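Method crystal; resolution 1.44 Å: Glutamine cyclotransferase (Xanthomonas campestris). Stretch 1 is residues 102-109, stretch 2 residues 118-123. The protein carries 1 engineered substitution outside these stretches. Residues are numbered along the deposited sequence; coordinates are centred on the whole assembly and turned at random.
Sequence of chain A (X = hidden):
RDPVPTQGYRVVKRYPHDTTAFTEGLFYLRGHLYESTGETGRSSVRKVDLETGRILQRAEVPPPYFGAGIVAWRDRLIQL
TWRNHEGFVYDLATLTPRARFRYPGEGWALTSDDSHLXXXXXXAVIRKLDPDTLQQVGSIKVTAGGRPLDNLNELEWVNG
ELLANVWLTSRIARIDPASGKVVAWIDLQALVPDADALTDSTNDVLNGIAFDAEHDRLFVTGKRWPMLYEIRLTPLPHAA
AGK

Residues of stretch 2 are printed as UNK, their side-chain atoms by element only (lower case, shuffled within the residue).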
# COMPACT_ATOMS: atom_id res chain seq x y z
N ARG A 102 19.53 -3.03 1.45
CA ARG A 102 19.35 -4.12 0.48
C ARG A 102 18.60 -5.21 1.12
O ARG A 102 18.70 -5.42 2.34
CB ARG A 102 20.69 -4.65 -0.02
CG ARG A 102 21.09 -4.05 -1.37
CD ARG A 102 22.26 -4.89 -1.97
NE ARG A 102 23.26 -4.16 -2.78
CZ ARG A 102 23.34 -2.83 -2.96
NH1 ARG A 102 22.48 -1.98 -2.39
NH2 ARG A 102 24.32 -2.35 -3.74
N TYR A 103 17.77 -5.90 0.34
CA TYR A 103 17.00 -7.01 0.88
C TYR A 103 16.91 -8.14 -0.15
O TYR A 103 17.06 -7.91 -1.36
CB TYR A 103 15.59 -6.54 1.30
CG TYR A 103 14.90 -5.74 0.20
CD1 TYR A 103 14.23 -6.40 -0.88
CD2 TYR A 103 14.92 -4.36 0.19
CE1 TYR A 103 13.58 -5.68 -1.91
CE2 TYR A 103 14.29 -3.64 -0.84
CZ TYR A 103 13.62 -4.30 -1.86
OH TYR A 103 13.01 -3.58 -2.84
N PRO A 104 16.71 -9.39 0.34
CA PRO A 104 16.47 -10.46 -0.61
C PRO A 104 15.10 -10.43 -1.33
O PRO A 104 14.10 -10.09 -0.69
CB PRO A 104 16.58 -11.71 0.27
CG PRO A 104 16.26 -11.30 1.63
CD PRO A 104 16.55 -9.82 1.74
N GLY A 105 15.05 -10.77 -2.63
CA GLY A 105 13.75 -10.83 -3.36
C GLY A 105 13.21 -9.51 -3.93
O GLY A 105 13.98 -8.54 -4.11
N GLU A 106 11.89 -9.46 -4.20
CA GLU A 106 11.25 -8.35 -4.87
C GLU A 106 10.58 -7.50 -3.78
O GLU A 106 10.26 -7.99 -2.73
CB GLU A 106 10.16 -8.87 -5.86
CG GLU A 106 10.77 -9.48 -7.17
CD GLU A 106 9.75 -9.81 -8.24
OE1 GLU A 106 8.50 -9.63 -8.04
OE2 GLU A 106 10.21 -10.29 -9.33
N GLY A 107 10.50 -6.22 -4.00
CA GLY A 107 9.85 -5.35 -3.02
C GLY A 107 8.53 -4.95 -3.62
O GLY A 107 8.48 -4.37 -4.75
N TRP A 108 7.46 -5.30 -2.93
CA TRP A 108 6.13 -4.92 -3.40
C TRP A 108 5.50 -3.84 -2.57
O TRP A 108 5.27 -2.76 -3.11
CB TRP A 108 5.23 -6.18 -3.47
CG TRP A 108 5.54 -7.11 -4.62
CD1 TRP A 108 6.76 -7.49 -5.07
CD2 TRP A 108 4.60 -7.85 -5.36
NE1 TRP A 108 6.63 -8.42 -6.11
CE2 TRP A 108 5.29 -8.62 -6.32
CE3 TRP A 108 3.22 -7.91 -5.35
CZ2 TRP A 108 4.64 -9.47 -7.23
CZ3 TRP A 108 2.56 -8.75 -6.30
CH2 TRP A 108 3.27 -9.54 -7.19
N ALA A 109 5.25 -4.09 -1.28
CA ALA A 109 4.53 -3.09 -0.49
C ALA A 109 5.04 -3.08 0.97
O ALA A 109 5.65 -4.05 1.43
CB ALA A 109 3.05 -3.25 -0.58
N UNK A 118 5.98 -3.94 8.01
CA UNK A 118 5.47 -5.18 7.38
C UNK A 118 5.67 -5.05 5.89
O UNK A 118 5.31 -4.06 5.31
c UNK A 118 3.60 -6.96 11.13
c UNK A 118 3.52 -4.56 11.46
c UNK A 118 3.48 -5.84 11.99
o UNK A 118 3.30 -6.01 13.38
c UNK A 118 3.76 -6.79 9.78
c UNK A 118 3.63 -4.42 10.04
c UNK A 118 3.97 -5.38 7.75
c UNK A 118 3.78 -5.54 9.22
N UNK A 119 6.34 -6.03 5.31
CA UNK A 119 6.70 -5.98 3.88
C UNK A 119 6.09 -7.19 3.13
O UNK A 119 6.24 -8.35 3.49
c UNK A 119 8.73 -6.15 2.42
c UNK A 119 10.88 -6.76 0.61
c UNK A 119 8.25 -6.11 3.79
s UNK A 119 10.55 -6.15 2.30
N UNK A 120 5.45 -6.87 2.01
CA UNK A 120 5.03 -7.86 0.98
C UNK A 120 6.15 -8.00 -0.10
O UNK A 120 6.66 -6.99 -0.58
c UNK A 120 3.74 -7.39 0.27
o UNK A 120 3.56 -8.29 -0.89
N UNK A 121 6.40 -9.22 -0.62
CA UNK A 121 7.44 -9.46 -1.65
C UNK A 121 6.81 -10.27 -2.80
O UNK A 121 7.50 -10.91 -3.62
c UNK A 121 8.65 -10.16 -1.02
o UNK A 121 9.16 -12.19 0.07
c UNK A 121 8.28 -11.54 -0.44
o UNK A 121 7.11 -11.99 -0.53
N UNK A 122 5.48 -10.23 -2.85
CA UNK A 122 4.68 -11.00 -3.89
C UNK A 122 4.33 -12.42 -3.46
O UNK A 122 3.53 -13.11 -4.14
N UNK A 123 4.99 -12.91 -2.39
CA UNK A 123 4.70 -14.27 -1.86
C UNK A 123 3.66 -14.18 -0.74
O UNK A 123 3.21 -13.06 -0.42
c UNK A 123 5.97 -15.01 -1.33
o UNK A 123 6.31 -14.44 -0.06
c UNK A 123 7.18 -14.89 -2.29
O HOH W 1 7.62 -12.26 -6.07

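Position 118 carries eight side-chain atoms: one carbon, then a ring of six carbons bearing a single oxygen. The ring leads away from stretch 1, the nearest side-chain atom, CB, being 6.7 Å from A109 O. The residue meets stretch 1 through its backbone, with its O 3.9 Å from A109 O. A six-membered carbon ring with one terminal oxygen is a phenol, so this is Y118. Its OH is hydrogen-bonded elsewhere in the structure.

Position 119 has an unbranched chain of two carbons, a sulfur and one further carbon. The terminal carbon lies 3.7 Å from Y103 CD1 and 4.1 Å from the ring centroid of Y103, 27° off the normal, a CH-pi contact over the face. The same terminal carbon is 3.6 Å from E106 O and 4.0 Å from G107 CA. Sulfur placed between carbons is a thioether, which identifies M119. All three chi angles are t (176°, 175°, 162°), and the end of this extended chain comes nearer to stretch 1, although the CA-to-CB bond points sideways.

At position 120 there is one carbon and then one oxygen, with no branch. The backbone forms an antiparallel bridge with A109, the CA atoms of position 120 and A109 5.0 Å apart. The side chains of the pair share one face of the sheet, with the CB of position 120 4.3 Å from A109 CB, and the side-chain oxygen lies 3.7 Å from W108 CB. The residue is S120.

Position 121 shows two carbons, the second carrying two oxygens. The CA-to-CB bond is directed away overall, yet its CB still comes within 3.2 Å of E106 O. Its CA approaches the same E106 O at 3.4 Å in a CA-H...O contact. A short carboxylate is D121; chi1 is 62° (p).

Position 122 has no side-chain atoms. Its CA settles 3.4 Å from the centroid of the six-membered ring of W108, 11° off the normal, a CH-pi contact. It is therefore G122. Its phi/psi of 88/-14 would jam a CB against the preceding carbonyl oxygen, and an ideal CB would stand 2.7 Å from W108 CE2, a clash.

Position 123 has one carbon carrying an oxygen and a carbon, and does not touch stretch 1. The beta-branched pattern is that of T123. T123 OG1 donates to D121 OD1 at 2.6 Å and T123 N to D121 OD1 at 3.0 Å, fastening the turn.

The contact works through a short backbone ladder continued by side-chain packing. S120 O accepts from W108 N at 3.0 Å and from A109 N at 3.3 Å, while S120 N donates to A109 O at 2.9 Å. Beyond this pairing, W108 lays a ring face against the turn at D121 and G122, W108 NE1 donating to E106 OE1 at 2.9 Å. A water donates to D121 O at 2.8 Å and, weakly, to E106 OE1 at 3.4 Å, linking the stretches. Together they bury 393 Å².

Stretch 2, residues 118-123: YMSDGT
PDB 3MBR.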